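Local coordinates for protein minor fimbrium anchoring subunit Mfa2 (PDB 5NFI) that tethers the minor fimbriae of Porphyromonas gingivalis to the outer membrane through its interaction with Mfa1 and regulates fimbrial length, at residues L97-D108 and D180-T188; Y142-L153 and S194-L205. One frame throughout, in Å; residues are numbered along the deposited sequence.

Running from the N terminus, the chain passes 97-108, then 142-153, then returns to the first with 180-188 and to the second with 194-205. The two contacts therefore cross rather than nest: interaction 1 closes a loop of 71 residues, interaction 2 one of 40, and each loop starts or ends inside the other. Interaction 1 brings the tight turn after strand 93-100 against strand 182-190, while interaction 2 pairs strand 196-202 with the end of strand 133-151. Because strands 182-190 and 196-202 are successive in the chain and neighbours in the sheet, the contacts meet: Glu187 probably hydrogen-bonds Phe199 through the backbone, and Asp108 probably bonds Thr201.

Interaction 1: residues L97-D108 and D180-T188; sequences LKQDGKWATNID and DSTYYPGET
Lys102, third residue of the type II' turn from Asp100 to Trp103, lays its aliphatic chain across the backbone of Ser181 and reaches Tyr183, with Lys102 CE 4.1 Å from Tyr183 CE1. A bend at chi3 (29°) brings the ammonium group back over 180-188, yet Lys102 NZ stops 5.3 Å from Asp180 OD2, so any attraction between the charges acts at a distance. The backbones meet in a single bridge: Tyr183 N donates to Lys102 O (2.7 Å) and Ala104 N to Tyr183 O (2.8 Å). Tyr183 CB sits over a face of Trp103 in a CH-pi contact, 3.6 Å from the centroid of the six-membered ring, whereas the two rings meet obliquely, their planes inclined at 44°, and the Tyr183 ring presents an edge to Lys102 O. Pro185 continues the seam, Pro185 CG lying 3.3 Å from Ala104 O and also meeting CA of Asn106. Thr182 OG1 donates to Gln99 OE1, while Gln99 NE2 bonds to Gly101 O within the turn, so both ends of the amide are held. Alongside, Ala104 CB packs 3.7 Å from Tyr184 CD2, and Leu97 CD2 comes to the neighbouring CE2; the phenol hydroxyl of Tyr184 bonds to Asn167. The contact thus sets the turn joining strands 93-100 and 103-104, part of a small antiparallel sheet, against strand 182-190, which itself runs between strands 159-165 and 196-202.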
loop_
_atom_site.group_PDB
_atom_site.type_symbol
_atom_site.label_atom_id
_atom_site.label_comp_id
_atom_site.label_asym_id
_atom_site.label_seq_id
_atom_site.Cartn_x
_atom_site.Cartn_y
_atom_site.Cartn_z
ATOM N N LEU A 97 -3.853 -9.273 4.036
ATOM C CA LEU A 97 -2.468 -9.596 4.353
ATOM C C LEU A 97 -2.428 -10.732 5.365
ATOM O O LEU A 97 -3.153 -10.713 6.366
ATOM C CB LEU A 97 -1.720 -8.383 4.879
ATOM C CG LEU A 97 -0.229 -8.630 5.132
ATOM C CD1 LEU A 97 0.438 -9.201 3.904
ATOM C CD2 LEU A 97 0.469 -7.334 5.556
ATOM N N LYS A 98 -1.627 -11.755 5.084
ATOM C CA LYS A 98 -1.586 -12.895 5.995
ATOM C C LYS A 98 -1.087 -12.427 7.339
ATOM O O LYS A 98 -0.173 -11.611 7.424
ATOM C CB LYS A 98 -0.705 -14.028 5.462
ATOM C CG LYS A 98 -1.498 -15.082 4.735
ATOM C CD LYS A 98 -0.598 -15.991 3.945
ATOM C CE LYS A 98 -1.402 -16.891 3.018
ATOM N NZ LYS A 98 -0.517 -17.850 2.298
ATOM N N GLN A 99 -1.697 -12.943 8.394
ATOM C CA GLN A 99 -1.302 -12.531 9.727
ATOM C C GLN A 99 -1.150 -13.689 10.674
ATOM O O GLN A 99 -1.653 -14.778 10.431
ATOM C CB GLN A 99 -2.316 -11.556 10.316
ATOM C CG GLN A 99 -2.363 -10.203 9.659
ATOM C CD GLN A 99 -3.271 -9.278 10.416
ATOM O OE1 GLN A 99 -3.678 -8.244 9.904
ATOM N NE2 GLN A 99 -3.597 -9.647 11.656
ATOM N N ASP A 100 -0.457 -13.419 11.774
ATOM C CA ASP A 100 -0.334 -14.348 12.878
ATOM C C ASP A 100 -0.767 -13.640 14.143
ATOM O O ASP A 100 0.035 -12.983 14.799
ATOM C CB ASP A 100 1.092 -14.837 12.998
ATOM C CG ASP A 100 1.341 -15.517 14.296
ATOM O OD1 ASP A 100 0.458 -16.284 14.733
ATOM O OD2 ASP A 100 2.400 -15.258 14.902
ATOM N N GLY A 101 -2.041 -13.759 14.483
ATOM C CA GLY A 101 -2.622 -12.881 15.481
ATOM C C GLY A 101 -2.833 -11.530 14.831
ATOM O O GLY A 101 -3.442 -11.440 13.765
ATOM N N LYS A 102 -2.325 -10.473 15.448
ATOM C CA LYS A 102 -2.408 -9.159 14.819
ATOM C C LYS A 102 -1.084 -8.770 14.192
ATOM O O LYS A 102 -0.866 -7.604 13.871
ATOM C CB LYS A 102 -2.846 -8.082 15.810
ATOM C CG LYS A 102 -4.276 -8.299 16.272
ATOM C CD LYS A 102 -4.971 -7.042 16.825
ATOM C CE LYS A 102 -4.500 -5.733 16.247
ATOM N NZ LYS A 102 -5.524 -4.685 16.567
ATOM N N TRP A 103 -0.197 -9.746 14.023
ATOM C CA TRP A 103 1.089 -9.480 13.405
ATOM C C TRP A 103 1.092 -9.894 11.934
ATOM O O TRP A 103 0.822 -11.039 11.589
ATOM C CB TRP A 103 2.211 -10.189 14.171
ATOM C CG TRP A 103 2.535 -9.533 15.516
ATOM C CD1 TRP A 103 2.072 -9.909 16.745
ATOM C CD2 TRP A 103 3.363 -8.382 15.736
ATOM N NE1 TRP A 103 2.563 -9.070 17.712
ATOM C CE2 TRP A 103 3.357 -8.125 17.127
ATOM C CE3 TRP A 103 4.105 -7.546 14.894
ATOM C CZ2 TRP A 103 4.073 -7.067 17.701
ATOM C CZ3 TRP A 103 4.813 -6.500 15.454
ATOM C CH2 TRP A 103 4.797 -6.269 16.857
ATOM N N ALA A 104 1.392 -8.938 11.075
ATOM C CA ALA A 104 1.523 -9.176 9.654
ATOM C C ALA A 104 2.680 -10.122 9.326
ATOM O O ALA A 104 3.705 -10.094 10.010
ATOM C CB ALA A 104 1.721 -7.846 8.934
ATOM N N THR A 105 2.525 -10.937 8.273
ATOM C CA THR A 105 3.660 -11.655 7.715
ATOM C C THR A 105 4.673 -10.624 7.242
ATOM O O THR A 105 4.307 -9.527 6.813
ATOM C CB THR A 105 3.262 -12.574 6.544
ATOM O OG1 THR A 105 4.415 -13.294 6.074
ATOM C CG2 THR A 105 2.702 -11.767 5.408
ATOM N N ASN A 106 5.952 -10.947 7.336
ATOM C CA ASN A 106 6.963 -9.974 6.951
ATOM C C ASN A 106 7.003 -9.772 5.447
ATOM O O ASN A 106 7.325 -10.709 4.712
ATOM C CB ASN A 106 8.328 -10.413 7.434
ATOM C CG ASN A 106 9.420 -9.503 6.958
ATOM O OD1 ASN A 106 9.209 -8.313 6.745
ATOM N ND2 ASN A 106 10.605 -10.062 6.770
ATOM N N ILE A 107 6.705 -8.557 4.990
ATOM C CA ILE A 107 6.659 -8.311 3.563
ATOM C C ILE A 107 7.762 -7.375 3.073
ATOM O O ILE A 107 7.650 -6.801 1.985
ATOM C CB ILE A 107 5.279 -7.744 3.122
ATOM C CG1 ILE A 107 5.050 -6.337 3.681
ATOM C CG2 ILE A 107 4.141 -8.745 3.442
ATOM C CD1 ILE A 107 3.715 -5.776 3.345
ATOM N N ASP A 108 8.839 -7.249 3.849
ATOM C CA ASP A 108 10.000 -6.479 3.383
ATOM C C ASP A 108 10.422 -7.035 2.043
ATOM O O ASP A 108 10.344 -8.229 1.816
ATOM C CB ASP A 108 11.203 -6.538 4.347
ATOM C CG ASP A 108 10.865 -6.085 5.761
ATOM O OD1 ASP A 108 10.011 -5.179 5.941
ATOM O OD2 ASP A 108 11.463 -6.651 6.708
ATOM N N ASP A 180 -9.518 -4.894 11.534
ATOM C CA ASP A 180 -8.732 -4.617 12.728
ATOM C C ASP A 180 -7.353 -4.153 12.328
ATOM O O ASP A 180 -6.889 -4.446 11.232
ATOM C CB ASP A 180 -8.603 -5.845 13.612
ATOM C CG ASP A 180 -9.875 -6.174 14.315
ATOM O OD1 ASP A 180 -10.835 -5.387 14.164
ATOM O OD2 ASP A 180 -9.906 -7.199 15.036
ATOM N N SER A 181 -6.686 -3.444 13.224
ATOM C CA SER A 181 -5.354 -2.964 12.929
ATOM C C SER A 181 -4.406 -4.124 12.795
ATOM O O SER A 181 -4.686 -5.211 13.258
ATOM C CB SER A 181 -4.864 -1.996 14.011
ATOM O OG SER A 181 -5.164 -0.661 13.636
ATOM N N THR A 182 -3.280 -3.875 12.151
ATOM C CA THR A 182 -2.291 -4.895 11.891
ATOM C C THR A 182 -0.938 -4.370 12.312
ATOM O O THR A 182 -0.530 -3.279 11.909
ATOM C CB THR A 182 -2.238 -5.278 10.397
ATOM O OG1 THR A 182 -3.518 -5.750 9.965
ATOM C CG2 THR A 182 -1.205 -6.344 10.160
ATOM N N TYR A 183 -0.233 -5.136 13.123
ATOM C CA TYR A 183 1.100 -4.731 13.497
ATOM C C TYR A 183 2.075 -5.219 12.441
ATOM O O TYR A 183 1.958 -6.342 11.971
ATOM C CB TYR A 183 1.451 -5.255 14.893
ATOM C CG TYR A 183 0.829 -4.409 15.966
ATOM C CD1 TYR A 183 -0.467 -4.640 16.402
ATOM C CD2 TYR A 183 1.527 -3.338 16.521
ATOM C CE1 TYR A 183 -1.047 -3.841 17.382
ATOM C CE2 TYR A 183 0.961 -2.533 17.501
ATOM C CZ TYR A 183 -0.326 -2.786 17.923
ATOM O OH TYR A 183 -0.883 -1.976 18.890
ATOM N N TYR A 184 3.020 -4.365 12.054
ATOM C CA TYR A 184 4.040 -4.771 11.081
ATOM C C TYR A 184 5.408 -5.033 11.719
ATOM O O TYR A 184 5.865 -4.264 12.578
ATOM C CB TYR A 184 4.167 -3.721 9.977
ATOM C CG TYR A 184 2.966 -3.718 9.073
ATOM C CD1 TYR A 184 1.847 -2.963 9.384
ATOM C CD2 TYR A 184 2.937 -4.499 7.923
ATOM C CE1 TYR A 184 0.745 -2.966 8.570
ATOM C CE2 TYR A 184 1.841 -4.508 7.102
ATOM C CZ TYR A 184 0.748 -3.739 7.426
ATOM O OH TYR A 184 -0.356 -3.751 6.608
ATOM N N PRO A 185 6.064 -6.127 11.281
ATOM C CA PRO A 185 7.306 -6.657 11.848
ATOM C C PRO A 185 8.449 -5.662 11.765
ATOM O O PRO A 185 9.005 -5.445 10.692
ATOM C CB PRO A 185 7.598 -7.879 10.982
ATOM C CG PRO A 185 6.328 -8.190 10.291
ATOM C CD PRO A 185 5.647 -6.890 10.097
ATOM N N GLY A 186 8.800 -5.078 12.905
ATOM C CA GLY A 186 9.848 -4.081 12.955
ATOM C C GLY A 186 11.217 -4.647 13.251
ATOM O O GLY A 186 11.609 -4.780 14.411
ATOM N N GLU A 187 11.955 -4.978 12.199
ATOM C CA GLU A 187 13.313 -5.459 12.370
ATOM C C GLU A 187 14.218 -4.285 12.755
ATOM O O GLU A 187 14.117 -3.189 12.186
ATOM C CB GLU A 187 13.789 -6.173 11.106
ATOM C CG GLU A 187 12.957 -7.422 10.818
ATOM C CD GLU A 187 12.946 -8.419 11.985
ATOM O OE1 GLU A 187 14.027 -8.698 12.555
ATOM O OE2 GLU A 187 11.847 -8.908 12.345
ATOM N N THR A 188 15.092 -4.541 13.729
ATOM C CA THR A 188 15.730 -3.495 14.533
ATOM C C THR A 188 17.268 -3.543 14.537
ATOM O O THR A 188 17.882 -4.601 14.384
ATOM C CB THR A 188 15.188 -3.574 16.001
ATOM O OG1 THR A 188 13.932 -2.887 16.079
ATOM C CG2 THR A 188 16.145 -2.999 17.018
#

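Interaction 2: residues Y142-L153 and S194-L205; sequences YTNRVTVSVDSL and STCRAFFTTLKL
Antiparallel pairing of strands 144-151 and 196-202 builds part of a β-sheet in this member of the transthyretin clan, with strand 249-258 running along the other edge of 144-151. Eight backbone hydrogen bonds join four hydrogen-bonded pairs, Asn144 with Thr202 through Val150 with Cys196. Beyond them, Asn144 ND2 donates to Leu203 O (2.7 Å) from above the carbonyl plane, while Leu205 CD1 packs 3.4 Å from Asn144 CG. At this same end Lys204 CD makes a CH-pi contact over the middle of the Tyr142 ring, 3.4 Å from its centroid; bends in the chain carry NZ onward to a salt bridge with Glu206. At the far end Thr195 OG1 donates to Asp151 OD1 (2.8 Å), the other carboxylate oxygen being held by Arg253. Between the ends, Arg145 and Phe199 extend side by side, guanidinium and ring planes inclined at 26°; the guanidinium pairs with Glu141 and Asp249. Backbone bonds thus hold the register, while one mainly apolar face, with Asn144 and Thr202 at one end, suits burial: Val148 and Val150 meet Ile161, Phe200 meets Leu163, and Val146 meets Ile252. Charged and polar groups gather at the ends and on the mixed reverse face, Phe199 among them.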
loop_
_atom_site.group_PDB
_atom_site.type_symbol
_atom_site.label_atom_id
_atom_site.label_comp_id
_atom_site.label_asym_id
_atom_site.label_seq_id
_atom_site.Cartn_x
_atom_site.Cartn_y
_atom_site.Cartn_z
ATOM N N TYR A 142 1.491 0.587 -3.457
ATOM C CA TYR A 142 0.732 0.603 -2.212
ATOM C C TYR A 142 1.604 0.245 -1.005
ATOM O O TYR A 142 1.272 0.611 0.119
ATOM C CB TYR A 142 -0.429 -0.388 -2.270
ATOM C CG TYR A 142 -1.737 0.161 -2.787
ATOM C CD1 TYR A 142 -1.785 1.312 -3.568
ATOM C CD2 TYR A 142 -2.935 -0.475 -2.483
ATOM C CE1 TYR A 142 -2.987 1.807 -4.026
ATOM C CE2 TYR A 142 -4.132 0.011 -2.934
ATOM C CZ TYR A 142 -4.157 1.148 -3.702
ATOM O OH TYR A 142 -5.372 1.624 -4.147
ATOM N N THR A 143 2.681 -0.515 -1.238
ATOM C CA THR A 143 3.670 -0.749 -0.194
ATOM C C THR A 143 4.417 0.551 0.154
ATOM O O THR A 143 4.625 1.443 -0.692
ATOM C CB THR A 143 4.710 -1.812 -0.578
ATOM O OG1 THR A 143 4.915 -1.790 -1.992
ATOM C CG2 THR A 143 4.293 -3.208 -0.121
ATOM N N ASN A 144 4.801 0.654 1.419
ATOM C CA ASN A 144 5.557 1.790 1.915
ATOM C C ASN A 144 6.645 1.258 2.785
ATOM O O ASN A 144 6.409 0.373 3.588
ATOM C CB ASN A 144 4.680 2.745 2.702
ATOM C CG ASN A 144 3.672 3.429 1.842
ATOM O OD1 ASN A 144 4.001 4.367 1.121
ATOM N ND2 ASN A 144 2.420 2.994 1.938
ATOM N N ARG A 145 7.837 1.793 2.603
ATOM C CA ARG A 145 8.983 1.433 3.411
ATOM C C ARG A 145 9.206 2.559 4.395
ATOM O O ARG A 145 9.410 3.707 4.006
ATOM C CB ARG A 145 10.219 1.191 2.539
ATOM C CG ARG A 145 10.092 -0.031 1.644
ATOM C CD ARG A 145 10.997 0.080 0.437
ATOM N NE ARG A 145 10.543 1.126 -0.478
ATOM C CZ ARG A 145 9.577 0.969 -1.386
ATOM N NH1 ARG A 145 9.226 1.988 -2.167
ATOM N NH2 ARG A 145 8.960 -0.202 -1.515
ATOM N N VAL A 146 9.132 2.229 5.675
ATOM C CA VAL A 146 9.174 3.233 6.719
ATOM C C VAL A 146 10.289 2.940 7.710
ATOM O O VAL A 146 10.240 1.942 8.430
ATOM C CB VAL A 146 7.831 3.320 7.483
ATOM C CG1 VAL A 146 7.822 4.539 8.380
ATOM C CG2 VAL A 146 6.653 3.373 6.520
ATOM N N THR A 147 11.289 3.815 7.734
ATOM C CA THR A 147 12.378 3.722 8.687
ATOM C C THR A 147 12.147 4.695 9.848
ATOM O O THR A 147 11.802 5.871 9.643
ATOM C CB THR A 147 13.725 4.031 8.026
ATOM O OG1 THR A 147 13.805 3.349 6.769
ATOM C CG2 THR A 147 14.875 3.591 8.915
ATOM N N VAL A 148 12.347 4.215 11.064
ATOM C CA VAL A 148 12.124 5.040 12.227
ATOM C C VAL A 148 13.303 4.929 13.185
ATOM O O VAL A 148 13.745 3.834 13.508
ATOM C CB VAL A 148 10.835 4.645 12.957
ATOM C CG1 VAL A 148 10.669 5.471 14.231
ATOM C CG2 VAL A 148 9.642 4.822 12.044
ATOM N N SER A 149 13.814 6.074 13.624
ATOM C CA SER A 149 14.860 6.097 14.629
ATOM C C SER A 149 14.355 6.831 15.855
ATOM O O SER A 149 13.730 7.891 15.737
ATOM C CB SER A 149 16.121 6.776 14.094
ATOM O OG SER A 149 16.374 6.409 12.751
ATOM N N VAL A 150 14.598 6.251 17.028
ATOM C CA VAL A 150 14.438 6.983 18.277
ATOM C C VAL A 150 15.818 7.311 18.813
ATOM O O VAL A 150 16.672 6.437 18.982
ATOM C CB VAL A 150 13.623 6.212 19.308
ATOM C CG1 VAL A 150 13.516 7.012 20.593
ATOM C CG2 VAL A 150 12.245 5.967 18.765
ATOM N N ASP A 151 16.005 8.601 19.053
ATOM C CA ASP A 151 17.298 9.204 19.306
ATOM C C ASP A 151 17.453 9.720 20.732
ATOM O O ASP A 151 16.476 10.114 21.380
ATOM C CB ASP A 151 17.511 10.363 18.336
ATOM C CG ASP A 151 18.935 10.493 17.906
ATOM O OD1 ASP A 151 19.612 9.450 17.807
ATOM O OD2 ASP A 151 19.383 11.629 17.673
ATOM N N SER A 152 18.704 9.762 21.180
ATOM C CA SER A 152 19.068 10.266 22.496
ATOM C C SER A 152 18.221 9.580 23.561
ATOM O O SER A 152 17.261 10.145 24.081
ATOM C CB SER A 152 18.921 11.789 22.552
ATOM O OG SER A 152 17.651 12.215 22.095
ATOM N N LEU A 153 18.597 8.350 23.876
ATOM C CA LEU A 153 17.766 7.469 24.676
ATOM C C LEU A 153 18.664 6.478 25.401
ATOM O O LEU A 153 19.360 5.697 24.764
ATOM C CB LEU A 153 16.759 6.752 23.765
ATOM C CG LEU A 153 15.613 5.883 24.273
ATOM C CD1 LEU A 153 14.472 6.722 24.791
ATOM C CD2 LEU A 153 15.138 5.023 23.131
ATOM N N SER A 194 22.708 5.795 21.930
ATOM C CA SER A 194 21.445 6.324 22.405
ATOM C C SER A 194 20.393 6.266 21.318
ATOM O O SER A 194 19.363 6.926 21.412
ATOM C CB SER A 194 21.622 7.764 22.868
ATOM O OG SER A 194 21.754 8.627 21.747
ATOM N N THR A 195 20.665 5.479 20.280
ATOM C CA THR A 195 19.803 5.442 19.102
ATOM C C THR A 195 19.362 4.035 18.694
ATOM O O THR A 195 20.162 3.103 18.656
ATOM C CB THR A 195 20.492 6.082 17.893
ATOM O OG1 THR A 195 21.233 7.235 18.310
ATOM C CG2 THR A 195 19.458 6.496 16.860
ATOM N N CYS A 196 18.077 3.902 18.377
ATOM C CA CYS A 196 17.523 2.633 17.910
ATOM C C CYS A 196 16.785 2.857 16.595
ATOM O O CYS A 196 16.012 3.803 16.470
ATOM C CB CYS A 196 16.578 2.020 18.959
ATOM S SG CYS A 196 15.974 0.365 18.526
ATOM N N ARG A 197 17.019 1.981 15.622
ATOM C CA ARG A 197 16.468 2.127 14.278
ATOM C C ARG A 197 15.635 0.901 13.931
ATOM O O ARG A 197 16.061 -0.217 14.165
ATOM C CB ARG A 197 17.599 2.315 13.265
ATOM C CG ARG A 197 17.261 3.141 12.027
ATOM C CD ARG A 197 18.470 3.153 11.085
ATOM N NE ARG A 197 18.333 4.000 9.894
ATOM C CZ ARG A 197 18.593 5.309 9.871
ATOM N NH1 ARG A 197 18.968 5.934 10.990
ATOM N NH2 ARG A 197 18.465 6.003 8.738
ATOM N N ALA A 198 14.448 1.114 13.376
ATOM C CA ALA A 198 13.550 0.041 12.981
ATOM C C ALA A 198 13.085 0.227 11.526
ATOM O O ALA A 198 12.838 1.355 11.080
ATOM C CB ALA A 198 12.358 -0.019 13.920
ATOM N N PHE A 199 12.969 -0.880 10.787
ATOM C CA PHE A 199 12.480 -0.814 9.412
ATOM C C PHE A 199 11.195 -1.625 9.202
ATOM O O PHE A 199 11.142 -2.823 9.492
ATOM C CB PHE A 199 13.558 -1.279 8.441
ATOM C CG PHE A 199 13.123 -1.252 7.002
ATOM C CD1 PHE A 199 13.208 -0.089 6.262
ATOM C CD2 PHE A 199 12.612 -2.393 6.390
ATOM C CE1 PHE A 199 12.802 -0.069 4.930
ATOM C CE2 PHE A 199 12.198 -2.375 5.075
ATOM C CZ PHE A 199 12.295 -1.217 4.341
ATOM N N PHE A 200 10.165 -0.958 8.693
ATOM C CA PHE A 200 8.871 -1.584 8.458
ATOM C C PHE A 200 8.518 -1.558 6.974
ATOM O O PHE A 200 8.762 -0.567 6.283
ATOM C CB PHE A 200 7.754 -0.871 9.234
ATOM C CG PHE A 200 8.005 -0.759 10.696
ATOM C CD1 PHE A 200 8.794 0.260 11.203
ATOM C CD2 PHE A 200 7.449 -1.667 11.575
ATOM C CE1 PHE A 200 9.025 0.361 12.561
ATOM C CE2 PHE A 200 7.676 -1.573 12.944
ATOM C CZ PHE A 200 8.461 -0.570 13.435
ATOM N N THR A 201 7.933 -2.635 6.480
ATOM C CA THR A 201 7.283 -2.545 5.200
ATOM C C THR A 201 5.796 -2.721 5.442
ATOM O O THR A 201 5.338 -3.785 5.879
ATOM C CB THR A 201 7.788 -3.586 4.188
ATOM O OG1 THR A 201 9.203 -3.461 4.035
ATOM C CG2 THR A 201 7.129 -3.345 2.848
ATOM N N THR A 202 5.037 -1.673 5.176
ATOM C CA THR A 202 3.616 -1.753 5.411
ATOM C C THR A 202 2.896 -1.553 4.085
ATOM O O THR A 202 3.528 -1.312 3.064
ATOM C CB THR A 202 3.160 -0.714 6.450
ATOM O OG1 THR A 202 1.751 -0.838 6.670
ATOM C CG2 THR A 202 3.465 0.686 5.974
ATOM N N LEU A 203 1.579 -1.653 4.085
ATOM C CA LEU A 203 0.872 -1.437 2.847
ATOM C C LEU A 203 0.440 0.022 2.810
ATOM O O LEU A 203 1.237 0.898 3.149
ATOM C CB LEU A 203 -0.297 -2.411 2.698
ATOM C CG LEU A 203 0.190 -3.867 2.638
ATOM C CD1 LEU A 203 -0.964 -4.834 2.605
ATOM C CD2 LEU A 203 1.096 -4.082 1.428
ATOM N N LYS A 204 -0.790 0.287 2.376
ATOM C CA LYS A 204 -1.202 1.647 2.018
ATOM C C LYS A 204 -1.297 2.578 3.229
ATOM O O LYS A 204 -1.825 2.213 4.283
ATOM C CB LYS A 204 -2.542 1.614 1.272
ATOM C CG LYS A 204 -3.014 2.955 0.733
ATOM C CD LYS A 204 -3.056 2.949 -0.779
ATOM C CE LYS A 204 -4.313 3.614 -1.319
ATOM N NZ LYS A 204 -4.385 5.075 -0.978
ATOM N N LEU A 205 -0.770 3.784 3.060
ATOM C CA LEU A 205 -0.845 4.796 4.094
ATOM C C LEU A 205 -1.827 5.874 3.708
ATOM O O LEU A 205 -1.515 6.759 2.927
ATOM C CB LEU A 205 0.524 5.416 4.342
ATOM C CG LEU A 205 1.585 4.394 4.715
ATOM C CD1 LEU A 205 2.930 5.063 4.778
ATOM C CD2 LEU A 205 1.227 3.744 6.025
#